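Local coordinates for ancestral D-type dye decolorizing peroxidase (PDB 7ANV), which is a haem peroxidase that probably uses hydrogen peroxide to oxidise dyes and related substrates, as other dye-decolorizing peroxidases do, at residues K18-Y23 and D149-V154. Numbering follows the deposited sequence.
Sequences KKTETY and DSHETV. With SO4 (sulfate ion), chain H.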
ATOM      1  N   LYS A  18      10.558  11.290  -0.579  1.00 21.12           N
ATOM      2  CA  LYS A  18      11.096  10.920   0.751  1.00 20.38           C
ATOM      3  C   LYS A  18      12.269   9.951   0.657  1.00 20.83           C
ATOM      4  O   LYS A  18      12.295   9.067  -0.251  1.00 20.84           O
ATOM      5  CB  LYS A  18       9.960  10.307   1.569  1.00 19.89           C
ATOM      6  CG  LYS A  18       9.452   8.953   1.103  1.00 20.52           C
ATOM      7  CD  LYS A  18       8.067   8.641   1.609  1.00 21.05           C
ATOM      8  CE  LYS A  18       7.451   7.428   0.956  1.00 21.40           C
ATOM      9  NZ  LYS A  18       6.071   7.251   1.420  1.00 20.99           N
ATOM     10  N   LYS A  19      13.160  10.054   1.633  1.00 20.97           N
ATOM     11  CA  LYS A  19      14.105   8.966   2.010  1.00 22.94           C
ATOM     12  C   LYS A  19      13.660   8.403   3.369  1.00 21.64           C
ATOM     13  O   LYS A  19      14.010   7.293   3.696  1.00 21.07           O
ATOM     14  CB  LYS A  19      15.529   9.519   2.075  1.00 26.49           C
ATOM     15  CG  LYS A  19      16.016  10.051   0.726  1.00 31.01           C
ATOM     16  CD  LYS A  19      17.506  10.364   0.622  1.00 36.43           C
ATOM     17  CE  LYS A  19      17.911  10.594  -0.834  1.00 40.93           C
ATOM     18  NZ  LYS A  19      19.381  10.526  -1.049  1.00 44.95           N
ATOM     19  N   THR A  20      12.933   9.199   4.149  1.00 21.03           N
ATOM     20  CA  THR A  20      12.431   8.806   5.481  1.00 20.12           C
ATOM     21  C   THR A  20      11.081   9.482   5.704  1.00 19.60           C
ATOM     22  O   THR A  20      10.822  10.564   5.141  1.00 18.42           O
ATOM     23  CB  THR A  20      13.446   9.146   6.584  1.00 21.16           C
ATOM     24  OG1 THR A  20      12.990   8.626   7.833  1.00 21.35           O
ATOM     25  CG2 THR A  20      13.699  10.629   6.738  1.00 20.78           C
ATOM     26  N   GLU A  21      10.247   8.880   6.525  1.00 18.93           N
ATOM     27  CA  GLU A  21       8.897   9.423   6.745  1.00 19.54           C
ATOM     28  C   GLU A  21       8.478   8.979   8.135  1.00 20.09           C
ATOM     29  O   GLU A  21       8.648   7.789   8.436  1.00 21.91           O
ATOM     30  CB  GLU A  21       7.964   8.900   5.650  1.00 19.81           C
ATOM     31  CG  GLU A  21       6.573   9.491   5.688  1.00 20.32           C
ATOM     32  CD  GLU A  21       5.727   8.953   4.533  1.00 22.74           C
ATOM     33  OE1 GLU A  21       6.030   7.820   4.052  1.00 22.01           O
ATOM     34  OE2 GLU A  21       4.760   9.646   4.155  1.00 25.05           O
ATOM     35  N   THR A  22       7.867   9.873   8.898  1.00 18.67           N
ATOM     36  CA  THR A  22       7.385   9.562  10.246  1.00 19.22           C
ATOM     37  C   THR A  22       5.873   9.709  10.235  1.00 19.15           C
ATOM     38  O   THR A  22       5.348  10.658   9.635  1.00 19.57           O
ATOM     39  CB  THR A  22       8.047  10.445  11.305  1.00 20.66           C
ATOM     40  OG1 THR A  22       9.412  10.040  11.396  1.00 21.47           O
ATOM     41  CG2 THR A  22       7.378  10.261  12.648  1.00 20.98           C
ATOM     42  N   TYR A  23       5.188   8.719  10.788  1.00 18.55           N
ATOM     43  CA  TYR A  23       3.735   8.761  11.016  1.00 18.47           C
ATOM     44  C   TYR A  23       3.519   9.049  12.492  1.00 18.56           C
ATOM     45  O   TYR A  23       3.934   8.236  13.316  1.00 19.45           O
ATOM     46  CB  TYR A  23       3.158   7.423  10.570  1.00 18.08           C
ATOM     47  CG  TYR A  23       3.257   7.226   9.096  1.00 18.09           C
ATOM     48  CD1 TYR A  23       4.385   6.661   8.539  1.00 18.73           C
ATOM     49  CD2 TYR A  23       2.212   7.567   8.267  1.00 18.54           C
ATOM     50  CE1 TYR A  23       4.506   6.486   7.173  1.00 19.02           C
ATOM     51  CE2 TYR A  23       2.312   7.385   6.904  1.00 18.35           C
ATOM     52  CZ  TYR A  23       3.448   6.829   6.363  1.00 18.84           C
ATOM     53  OH  TYR A  23       3.573   6.634   5.021  1.00 19.04           O
ATOM     54  N   ASP A 149      13.959  14.360   3.210  1.00 21.75           N
ATOM     55  CA  ASP A 149      15.237  13.896   2.650  1.00 23.71           C
ATOM     56  C   ASP A 149      16.094  13.211   3.722  1.00 23.44           C
ATOM     57  O   ASP A 149      17.005  12.480   3.351  1.00 23.83           O
ATOM     58  CB  ASP A 149      15.987  15.092   2.083  1.00 24.55           C
ATOM     59  CG  ASP A 149      16.378  16.078   3.168  1.00 26.32           C
ATOM     60  OD1 ASP A 149      15.465  16.800   3.638  1.00 26.81           O
ATOM     61  OD2 ASP A 149      17.584  16.121   3.516  1.00 28.13           O
ATOM     62  N   SER A 150      15.855  13.487   5.006  1.00 22.94           N
ATOM     63  CA  SER A 150      16.776  13.072   6.095  1.00 23.75           C
ATOM     64  C   SER A 150      16.020  13.039   7.419  1.00 23.56           C
ATOM     65  O   SER A 150      14.957  13.706   7.543  1.00 22.34           O
ATOM     66  CB  SER A 150      17.972  14.006   6.181  1.00 23.84           C
ATOM     67  OG  SER A 150      17.594  15.317   6.529  1.00 24.22           O
ATOM     68  N   HIS A 151      16.559  12.322   8.386  1.00 23.70           N
ATOM     69  CA  HIS A 151      16.017  12.348   9.773  1.00 24.27           C
ATOM     70  C   HIS A 151      16.059  13.786  10.296  1.00 24.62           C
ATOM     71  O   HIS A 151      15.093  14.205  10.944  1.00 24.95           O
ATOM     72  CB  HIS A 151      16.760  11.368  10.668  1.00 25.00           C
ATOM     73  CG  HIS A 151      16.707   9.968  10.184  1.00 25.55           C
ATOM     74  ND1 HIS A 151      17.808   9.164  10.147  1.00 26.48           N
ATOM     75  CD2 HIS A 151      15.691   9.263   9.648  1.00 25.65           C
ATOM     76  CE1 HIS A 151      17.475   7.983   9.660  1.00 27.83           C
ATOM     77  NE2 HIS A 151      16.176   8.018   9.339  1.00 25.89           N
ATOM     78  N   GLU A 152      17.122  14.537  10.007  1.00 24.92           N
ATOM     79  CA  GLU A 152      17.283  15.931  10.492  1.00 26.55           C
ATOM     80  C   GLU A 152      16.091  16.780  10.032  1.00 24.44           C
ATOM     81  O   GLU A 152      15.460  17.516  10.861  1.00 23.78           O
ATOM     82  CB  GLU A 152      18.600  16.468   9.932  1.00 29.34           C
ATOM     83  CG  GLU A 152      19.799  15.825  10.585  1.00 33.82           C
ATOM     84  CD  GLU A 152      20.341  14.493  10.087  1.00 35.71           C
ATOM     85  OE1 GLU A 152      19.703  13.772   9.248  1.00 32.66           O
ATOM     86  OE2 GLU A 152      21.434  14.166  10.618  1.00 40.04           O
ATOM     87  N   THR A 153      15.766  16.697   8.740  1.00 23.80           N
ATOM     88  CA  THR A 153      14.664  17.479   8.131  1.00 23.54           C
ATOM     89  C   THR A 153      13.330  17.101   8.774  1.00 22.14           C
ATOM     90  O   THR A 153      12.533  17.997   9.144  1.00 21.92           O
ATOM     91  CB  THR A 153      14.608  17.280   6.617  1.00 24.63           C
ATOM     92  OG1 THR A 153      15.799  17.845   6.077  1.00 25.35           O
ATOM     93  CG2 THR A 153      13.372  17.893   6.013  1.00 25.32           C
ATOM     94  N   VAL A 154      13.059  15.811   8.890  1.00 21.37           N
ATOM     95  CA  VAL A 154      11.758  15.339   9.439  1.00 21.05           C
ATOM     96  C   VAL A 154      11.663  15.741  10.918  1.00 21.71           C
ATOM     97  O   VAL A 154      10.638  16.263  11.325  1.00 20.56           O
ATOM     98  CB  VAL A 154      11.590  13.826   9.205  1.00 21.40           C
ATOM     99  CG1 VAL A 154      10.414  13.280   9.977  1.00 21.88           C
ATOM    100  CG2 VAL A 154      11.427  13.519   7.722  1.00 21.96           C
TER
HETATM  101  S   SO4 H 607      10.320   9.570  -4.301  1.00 58.59           S
HETATM  102  O1  SO4 H 607      10.803   8.268  -4.677  1.00 63.53           O
HETATM  103  O2  SO4 H 607       8.923   9.675  -4.645  1.00 61.90           O
HETATM  104  O3  SO4 H 607      11.062  10.588  -5.002  1.00 61.78           O
HETATM  105  O4  SO4 H 607      10.490   9.751  -2.884  1.00 50.30           O
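Thr20 carries most of this contact: its methyl CG2 packs on the Ser150 carbonyl group, 3.4 Å from Ser150 C, and meets Val154 CG2 at 3.8 Å. Two residues along the strand, Thr22 approaches the other branch of the same valine, with OG1 3.7 Å from Val154 CG1. The Lys19 methylenes run past a carbonyl oxygen, CD 3.5 Å from Asp149 O, before the extended chain carries the amine away.

Thr20 OG1, anti to its backbone N (chi1 -174°), faces the imidazole edge near the ring plane, in van der Waals contact 3.3 Å from the carbon His151 CD2; the two side chains cross at about a right angle. Their hydrogen bonds go to strand 174-183: Asp183 OD1 is shared by His151 NE2 and Thr20 OG1, which also has Gly182 O.

Within 149-154, Ser150 is the N-cap, and Thr153 OG1 donates to Asp149 OD1 at 2.7 Å on its syn side. On the far face of the strand, Lys18 NZ forms a 2.7 Å salt bridge with Glu21 OE1, from above the carboxylate plane, and hydrogen-bonds Arg368 O and Gly369 O of strand 366-372. Lys18 N donates to sulfate O4 at 2.8 Å (157°); Arg55 also binds this ion, probably from the crystallisation liquor.

Lys19 and Thr20 both pair with Gly148 in a classic beta bulge, where strand 142-148 ends and passes through Asp149 and Ser150 into helix 151-164. The helix start of this ferredoxin-like half thus packs on the strand by van der Waals contact, while Asp183 and Gly182 satisfy the Thr20 hydroxyl and Asp183 the imidazole, probably fixing both orientations.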